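Local atomic coordinates of virulence protein vsdE (Salmonella enterica, PDB entry 5LQ6), a protein that is a cysteine hydrolase that acts as a Salmonella virulence effector and suppresses host immune responses. Residues L79-H84 / I114-E119; I150-Y155 / G207-R212; H165-V170 / V181-S186. The protein carries 4 engineered substitutions. One frame throughout, in Å; residues are numbered along the deposited sequence. Where two conformers were deposited one is given.

Contact 1: L79-H84 / I114-E119; sequences LSACLH and IIFGHE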
# COMPACT_ATOMS: atom_id res chain seq x y z
N LEU A 79 -6.80 1.55 -2.05
CA LEU A 79 -6.53 0.12 -2.07
C LEU A 79 -5.27 -0.25 -1.32
O LEU A 79 -5.22 -1.19 -0.55
CB LEU A 79 -6.46 -0.42 -3.49
CG LEU A 79 -7.76 -0.46 -4.31
CD1 LEU A 79 -7.43 -0.78 -5.72
CD2 LEU A 79 -8.64 -1.52 -3.67
N SER A 80 -4.20 0.50 -1.59
CA SER A 80 -2.92 0.19 -0.97
C SER A 80 -2.93 0.39 0.52
O SER A 80 -2.29 -0.34 1.26
CB SER A 80 -1.82 1.01 -1.62
OG SER A 80 -1.69 0.78 -3.00
N ALA A 81 -3.66 1.42 0.99
CA ALA A 81 -3.78 1.66 2.41
C ALA A 81 -4.62 0.59 3.10
O ALA A 81 -4.25 0.09 4.18
CB ALA A 81 -4.40 3.03 2.62
N CYS A 82 -5.69 0.18 2.49
CA CYS A 82 -6.52 -0.94 2.95
C CYS A 82 -5.68 -2.21 3.10
O CYS A 82 -5.70 -2.90 4.09
CB CYS A 82 -7.66 -1.23 2.00
SG CYS A 82 -9.03 -0.05 2.07
N LEU A 83 -4.93 -2.51 2.04
CA LEU A 83 -4.11 -3.71 2.08
C LEU A 83 -3.08 -3.62 3.16
O LEU A 83 -2.79 -4.59 3.86
CB LEU A 83 -3.46 -3.93 0.70
CG LEU A 83 -2.62 -5.18 0.56
CD1 LEU A 83 -3.41 -6.43 0.93
CD2 LEU A 83 -2.07 -5.29 -0.87
N HIS A 84 -2.41 -2.47 3.30
CA HIS A 84 -1.42 -2.29 4.36
C HIS A 84 -1.99 -2.52 5.76
O HIS A 84 -1.37 -3.12 6.62
CB HIS A 84 -0.80 -0.91 4.23
CG HIS A 84 0.37 -0.66 5.10
ND1 HIS A 84 1.61 -1.22 4.87
CD2 HIS A 84 0.54 0.14 6.18
CE1 HIS A 84 2.45 -0.84 5.79
NE2 HIS A 84 1.84 0.01 6.59
N ILE A 114 -7.50 8.94 7.93
CA ILE A 114 -8.73 8.17 8.21
C ILE A 114 -8.41 6.74 8.65
O ILE A 114 -8.90 6.28 9.64
CB ILE A 114 -9.63 8.15 6.97
CG1 ILE A 114 -10.10 9.59 6.68
CG2 ILE A 114 -10.77 7.14 7.15
CD1 ILE A 114 -10.93 9.69 5.43
N ILE A 115 -7.58 6.03 7.87
CA ILE A 115 -7.36 4.60 8.14
C ILE A 115 -6.44 4.36 9.32
O ILE A 115 -6.69 3.51 10.13
CB ILE A 115 -6.89 3.88 6.86
CG1 ILE A 115 -8.07 3.76 5.91
CG2 ILE A 115 -6.32 2.51 7.20
CD1 ILE A 115 -7.73 3.22 4.55
N PHE A 116 -5.37 5.13 9.43
CA PHE A 116 -4.36 4.91 10.48
C PHE A 116 -4.41 5.89 11.62
O PHE A 116 -3.87 5.58 12.70
CB PHE A 116 -2.93 4.89 9.88
CG PHE A 116 -2.80 3.89 8.75
CD1 PHE A 116 -2.76 2.54 9.02
CD2 PHE A 116 -2.75 4.35 7.42
CE1 PHE A 116 -2.68 1.62 7.94
CE2 PHE A 116 -2.70 3.42 6.38
CZ PHE A 116 -2.67 2.11 6.67
N GLY A 117 -5.10 7.01 11.44
CA GLY A 117 -5.19 8.03 12.47
C GLY A 117 -4.09 9.06 12.46
O GLY A 117 -4.04 9.94 13.38
N HIS A 118 -3.20 8.99 11.48
CA HIS A 118 -2.13 9.96 11.26
C HIS A 118 -1.50 9.68 9.93
O HIS A 118 -1.66 8.56 9.40
CB HIS A 118 -1.08 9.88 12.40
CG HIS A 118 -0.48 8.53 12.57
ND1 HIS A 118 -0.91 7.63 13.53
CD2 HIS A 118 0.54 7.92 11.93
CE1 HIS A 118 -0.21 6.51 13.43
NE2 HIS A 118 0.69 6.67 12.49
N GLU A 119 -0.81 10.67 9.38
CA GLU A 119 0.01 10.47 8.18
C GLU A 119 1.14 9.53 8.50
O GLU A 119 1.72 9.62 9.56
CB GLU A 119 0.60 11.78 7.66
CG GLU A 119 -0.41 12.86 7.43
CD GLU A 119 0.18 14.05 6.68
OE1 GLU A 119 1.03 13.84 5.77
OE2 GLU A 119 -0.26 15.18 6.99

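Contact 2: I150-Y155 / G207-R212; sequences ISAENY and GEFYVR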
# COMPACT_ATOMS: atom_id res chain seq x y z
N ILE A 150 4.27 1.81 -1.25
CA ILE A 150 5.17 2.50 -2.17
C ILE A 150 4.39 3.54 -2.91
O ILE A 150 3.28 3.25 -3.41
CB ILE A 150 5.80 1.55 -3.17
CG1 ILE A 150 6.25 0.24 -2.52
CG2 ILE A 150 6.91 2.23 -3.97
CD1 ILE A 150 7.29 0.39 -1.49
N SER A 151 4.90 4.75 -3.04
CA SER A 151 4.30 5.81 -3.85
C SER A 151 5.28 6.15 -4.96
O SER A 151 6.45 6.48 -4.69
CB SER A 151 4.02 7.05 -3.00
OG SER A 151 3.09 6.81 -2.01
N ALA A 152 4.83 6.02 -6.20
CA ALA A 152 5.63 6.32 -7.38
C ALA A 152 5.08 7.55 -8.05
O ALA A 152 3.88 7.74 -8.19
CB ALA A 152 5.64 5.17 -8.30
N GLU A 153 5.98 8.42 -8.49
CA GLU A 153 5.52 9.59 -9.21
C GLU A 153 5.18 9.44 -10.66
O GLU A 153 4.32 10.14 -11.17
CB GLU A 153 6.53 10.72 -9.02
CG GLU A 153 6.38 11.34 -7.62
CD GLU A 153 5.39 12.49 -7.56
OE1 GLU A 153 4.33 12.43 -8.25
OE2 GLU A 153 5.69 13.46 -6.83
N ASN A 154 5.87 8.60 -11.36
CA ASN A 154 5.71 8.55 -12.83
C ASN A 154 5.46 7.14 -13.31
O ASN A 154 6.04 6.64 -14.26
CB ASN A 154 6.96 9.16 -13.49
CG ASN A 154 6.96 10.70 -13.43
OD1 ASN A 154 5.97 11.33 -13.77
ND2 ASN A 154 8.05 11.28 -12.99
N TYR A 155 4.53 6.50 -12.62
CA TYR A 155 4.06 5.17 -13.03
C TYR A 155 3.26 5.27 -14.34
O TYR A 155 2.40 6.12 -14.44
CB TYR A 155 3.16 4.62 -11.93
CG TYR A 155 2.52 3.26 -12.20
CD1 TYR A 155 3.17 2.09 -11.93
CD2 TYR A 155 1.22 3.18 -12.74
CE1 TYR A 155 2.56 0.85 -12.16
CE2 TYR A 155 0.60 1.98 -13.00
CZ TYR A 155 1.27 0.82 -12.72
OH TYR A 155 0.67 -0.42 -12.98
N GLY A 207 11.28 9.86 -12.52
CA GLY A 207 10.51 9.52 -11.34
C GLY A 207 11.17 9.22 -10.02
O GLY A 207 12.21 8.53 -9.93
N GLU A 208 10.51 9.74 -8.99
CA GLU A 208 10.80 9.46 -7.62
C GLU A 208 9.87 8.31 -7.08
O GLU A 208 8.79 7.99 -7.60
CB GLU A 208 10.53 10.70 -6.78
CG GLU A 208 11.00 12.05 -7.31
CD GLU A 208 10.11 13.17 -6.77
OE1 GLU A 208 9.95 13.25 -5.54
OE2 GLU A 208 9.56 13.95 -7.58
N PHE A 209 10.36 7.68 -6.03
CA PHE A 209 9.63 6.71 -5.26
C PHE A 209 9.75 7.08 -3.78
O PHE A 209 10.78 7.56 -3.32
CB PHE A 209 10.25 5.33 -5.46
CG PHE A 209 10.17 4.82 -6.88
CD1 PHE A 209 11.06 5.27 -7.81
CD2 PHE A 209 9.18 3.92 -7.26
CE1 PHE A 209 11.03 4.84 -9.12
CE2 PHE A 209 9.15 3.46 -8.60
CZ PHE A 209 10.06 3.96 -9.50
N TYR A 210 8.72 6.75 -3.01
CA TYR A 210 8.72 6.93 -1.57
C TYR A 210 8.14 5.71 -0.92
O TYR A 210 7.29 5.09 -1.50
CB TYR A 210 7.86 8.12 -1.15
CG TYR A 210 8.32 9.43 -1.69
CD1 TYR A 210 7.99 9.82 -2.96
CD2 TYR A 210 9.15 10.21 -0.95
CE1 TYR A 210 8.44 11.03 -3.50
CE2 TYR A 210 9.59 11.45 -1.46
CZ TYR A 210 9.25 11.81 -2.73
OH TYR A 210 9.71 13.03 -3.23
N VAL A 211 8.65 5.35 0.25
CA VAL A 211 8.19 4.21 1.02
C VAL A 211 7.64 4.71 2.33
O VAL A 211 8.24 5.58 2.95
CB VAL A 211 9.38 3.27 1.28
CG1 VAL A 211 8.95 1.98 1.96
CG2 VAL A 211 10.11 2.95 -0.04
N ARG A 212 6.48 4.22 2.75
CA ARG A 212 5.94 4.56 4.06
C ARG A 212 5.35 3.31 4.71
O ARG A 212 5.06 2.33 4.03
CB ARG A 212 4.93 5.70 4.01
CG ARG A 212 3.60 5.38 3.37
CD ARG A 212 2.83 6.71 3.13
NE ARG A 212 1.37 6.53 3.04
CZ ARG A 212 0.71 6.16 1.94
NH1 ARG A 212 1.31 5.95 0.80
NH2 ARG A 212 -0.61 6.04 2.00
O HOH W 1 4.28 5.68 0.19
O HOH W 2 8.35 7.05 -10.48

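Contact 3: H165-V170 / V181-S186; sequences HDFNAV and VQFIDS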
# COMPACT_ATOMS: atom_id res chain seq x y z
N HIS A 165 1.09 6.74 -8.49
CA HIS A 165 0.52 5.44 -8.23
C HIS A 165 1.05 4.90 -6.93
O HIS A 165 2.27 4.89 -6.73
CB HIS A 165 0.87 4.50 -9.35
CG HIS A 165 0.22 3.16 -9.27
ND1 HIS A 165 -1.13 2.98 -9.12
CD2 HIS A 165 0.75 1.92 -9.37
CE1 HIS A 165 -1.40 1.68 -9.15
NE2 HIS A 165 -0.28 1.03 -9.28
N ASP A 166 0.16 4.41 -6.07
CA ASP A 166 0.54 3.70 -4.86
C ASP A 166 0.32 2.20 -5.04
O ASP A 166 -0.57 1.77 -5.72
CB ASP A 166 -0.28 4.14 -3.64
CG ASP A 166 0.20 5.43 -2.99
OD1 ASP A 166 0.98 6.16 -3.61
OD2 ASP A 166 -0.23 5.69 -1.85
N PHE A 167 1.20 1.43 -4.40
CA PHE A 167 1.14 -0.02 -4.37
C PHE A 167 1.85 -0.49 -3.10
O PHE A 167 2.15 0.32 -2.22
CB PHE A 167 1.64 -0.65 -5.66
CG PHE A 167 3.03 -0.21 -6.08
CD1 PHE A 167 3.21 1.00 -6.68
CD2 PHE A 167 4.14 -1.01 -5.83
CE1 PHE A 167 4.47 1.41 -7.09
CE2 PHE A 167 5.40 -0.59 -6.22
CZ PHE A 167 5.56 0.62 -6.82
N ASN A 168 2.07 -1.77 -2.96
CA ASN A 168 2.55 -2.35 -1.71
C ASN A 168 3.78 -3.21 -1.92
O ASN A 168 4.11 -3.63 -3.02
CB ASN A 168 1.46 -3.19 -1.02
CG ASN A 168 0.22 -2.38 -0.68
OD1 ASN A 168 -0.55 -2.01 -1.55
ND2 ASN A 168 0.06 -2.11 0.60
N ALA A 169 4.52 -3.44 -0.84
CA ALA A 169 5.67 -4.33 -0.90
C ALA A 169 5.72 -5.06 0.46
O ALA A 169 5.58 -4.43 1.52
CB ALA A 169 6.94 -3.59 -1.15
N VAL A 170 5.92 -6.38 0.43
CA VAL A 170 6.05 -7.18 1.62
C VAL A 170 7.24 -8.10 1.48
O VAL A 170 7.43 -8.72 0.44
CB VAL A 170 4.79 -7.99 1.91
CG1 VAL A 170 4.92 -8.92 3.12
CG2 VAL A 170 3.57 -7.09 2.15
N VAL A 181 11.67 -9.38 -1.52
CA VAL A 181 10.56 -8.41 -1.62
C VAL A 181 9.55 -8.87 -2.66
O VAL A 181 9.91 -9.12 -3.80
CB VAL A 181 11.08 -7.03 -2.01
CG1 VAL A 181 9.96 -6.01 -2.13
CG2 VAL A 181 12.08 -6.56 -1.00
N GLN A 182 8.30 -9.01 -2.22
CA GLN A 182 7.20 -9.19 -3.12
C GLN A 182 6.45 -7.88 -3.29
O GLN A 182 5.79 -7.42 -2.36
CB GLN A 182 6.27 -10.28 -2.64
CG GLN A 182 5.09 -10.56 -3.55
CD GLN A 182 5.52 -11.12 -4.87
OE1 GLN A 182 6.12 -12.23 -4.91
NE2 GLN A 182 5.37 -10.35 -5.94
N PHE A 183 6.54 -7.31 -4.48
CA PHE A 183 5.64 -6.18 -4.83
C PHE A 183 4.26 -6.69 -5.03
O PHE A 183 4.05 -7.78 -5.59
CB PHE A 183 6.21 -5.41 -6.00
CG PHE A 183 7.49 -4.69 -5.67
CD1 PHE A 183 7.48 -3.58 -4.88
CD2 PHE A 183 8.73 -5.12 -6.14
CE1 PHE A 183 8.64 -2.86 -4.56
CE2 PHE A 183 9.88 -4.42 -5.82
CZ PHE A 183 9.83 -3.30 -5.03
N ILE A 184 3.30 -5.88 -4.59
CA ILE A 184 1.87 -6.22 -4.67
C ILE A 184 1.16 -5.00 -5.23
O ILE A 184 1.28 -3.91 -4.69
CB ILE A 184 1.26 -6.60 -3.33
CG1 ILE A 184 2.05 -7.68 -2.63
CG2 ILE A 184 -0.18 -7.01 -3.51
CD1 ILE A 184 1.86 -7.68 -1.15
N ASP A 185 0.42 -5.16 -6.31
CA ASP A 185 -0.36 -4.04 -6.88
C ASP A 185 -1.78 -4.51 -6.98
O ASP A 185 -2.18 -5.05 -8.03
CB ASP A 185 0.23 -3.52 -8.19
CG ASP A 185 -0.38 -2.24 -8.63
OD1 ASP A 185 -1.47 -1.90 -8.14
OD2 ASP A 185 0.25 -1.53 -9.45
N SER A 186 -2.58 -4.30 -5.93
CA SER A 186 -3.96 -4.79 -5.89
C SER A 186 -4.83 -4.07 -6.90
O SER A 186 -5.90 -4.59 -7.29
CB SER A 186 -4.54 -4.71 -4.51
OG SER A 186 -4.64 -3.34 -4.07
O HOH W 3 -2.08 -0.55 -5.85
O HOH W 4 -2.07 -2.46 -3.83

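Contact 1: L79-H84 / I114-E119
Two helices pack here in the buried helical part of a fold assigned to the papain-like (clan CA) cysteine peptidases. Helix 76-89 meets the C-terminal end of helix 108-116. The contact is small, about 202 Å² in all, and no hydrogen bond crosses it. Ala-81 is at its centre. Its CB touches Ile-115 CD1 at 3.9 Å and Phe-116 CE2 at 4.1 Å, so the short side chain sits against both larger ones. One turn on, the imidazole of His-84 meets the tip of the phenyl ring. His-84 CD2 is 3.8 Å from Phe-116 CZ, and CZ lies near the imidazole plane. The two rings are turned 75° apart, but the approach is oblique to the phenyl ring. His-84 gets there with CG anti to its backbone N (chi1 -171°). Phe-116 CZ also lies 3.6 Å from the carbonyl oxygen of Ala-81. On the far side of Ala-81, Cys-82 SG rests against Ile-115 CD1 at 4.3 Å.

Around them, Ile-115 CG2 sits over the centre of the Phe-116 ring, 3.6 Å above its plane. Leu-94 of strand 94-96 touches both Cys-82 and Ile-115. Tyr-214 meets the Phe-116 ring, and its backbone N is hydrogen-bonded to His-84 NE2, which helps to position the imidazole. Because the partner is a backbone N-H, NE2 probably accepts, which would put the imidazole proton on ND1. One turn earlier in the helix, Ser-80 O accepts from two donors: His-84 N at 3.0 Å within the helix, and Asn-168 ND2 of strand 163-172.

Contact 2: I150-Y155 / G207-R212
Glu-208 O is gripped by two hydrogen bonds. Glu-153 N donates to it at 3.0 Å, in the carbonyl plane. Water 2 donates to it at 3.1 Å and itself accepts from Asn-154 N. A CA-H...O contact from Ala-152 adds a third, weaker touch. This carbonyl ties the residue before strand 209-212 to the corner where the chain turns at Glu-153 and Asn-154.

Further along, the strands are paired antiparallel. Ser-151 and Tyr-210 form a hydrogen-bonded pair. Ser-151 N gives a nearly straight bond to Tyr-210 O at 2.9 Å, and Tyr-210 N returns one to Ser-151 O at 2.8 Å. Ile-150 with Val-211 and Ala-152 with Phe-209 are non-hydrogen-bonded pairs. Their side chains share one face, where Ala-152 CB lies 3.9 Å from Phe-209 CD2.

Ser-151 and Tyr-210 point to the opposite face. Beyond them Glu-208 and Glu-153 run side by side, with their OE2 atoms 4.0 Å apart. The like charges may raise the proton affinity of one carboxylate. Tyr-210 OH donates to Glu-208 OE1 in a very short bond of 2.3 Å. Ser-151 OG takes a bond from water 1 at 2.7 Å and is hydrogen-bonded to Asp-166. The same water accepts from Arg-212 NH1, whose guanidinium also forms salt bridges to Asp-112 and Asp-166.

Strand 147-157 lies between strands 163-172 and 209-212. Val-132 of helix 129-143 packs on Ile-150 and Phe-209, and Ile-136 of that helix also touches Ile-150.

Contact 3: H165-V170 / V181-S186
Asp-185 follows the second strand of a beta hairpin, 163-172 with 180-184, and reaches across to His-165. Its CB lies 4.1 Å from Phe-167 CB. CG is anti to the backbone N (chi1 -169°) and packs near the same Phe-167 CB. OD2 takes the N-H of His-165 NE2 at 2.6 Å on its syn lone pair. The bond is nearly straight (169°) and in the imidazole plane, with ring and carboxylate turned 39° apart. OD1 accepts from water 3 at 2.7 Å, which also donates to Asp-166 O. Weak bonds from Trp-187 N and Lys-188 N reach OD1 too.

The His-165 ring stacks on Tyr-155, meets Trp-187 edge-to-face and touches Cys-76. The geometry is consistent with a Cys-His-Asp triad, in which Asp-185 would orient and polarise the histidine.

Along the hairpin, Asn-168 with Ile-184 and Val-170 with Gln-182 are antiparallel hydrogen-bonded pairs. Between them Ala-169 CB meets Phe-183 CD1 at 3.8 Å, while Val-181 CG1 sits over the centre of that ring. Gln-182 bends back at chi2, and its NE2 donates to Phe-183 O at 2.9 Å.

How the contacts relate
From the N terminus, contact 1 comes first. It closes the loop from helix 76-89, through strand 94-96, to the end of helix 108-116. Contact 2 opens at 150-155 only after that, so the two are in series. Contact 3 is nested inside the loop of contact 2: the hairpin closes before strand 209-212 returns to pair with strand 147-157. Contacts 2 and 3 share one sheet, where the bond from Ile-150 N to Phe-167 O joins neighbouring strands. Contacts 1 and 3 touch where Ser-80 of helix 76-89 lies against strand 163-172 and Leu-79 packs on Ser-186 beyond strand 180-184, near the putative Cys-His-Asp triad.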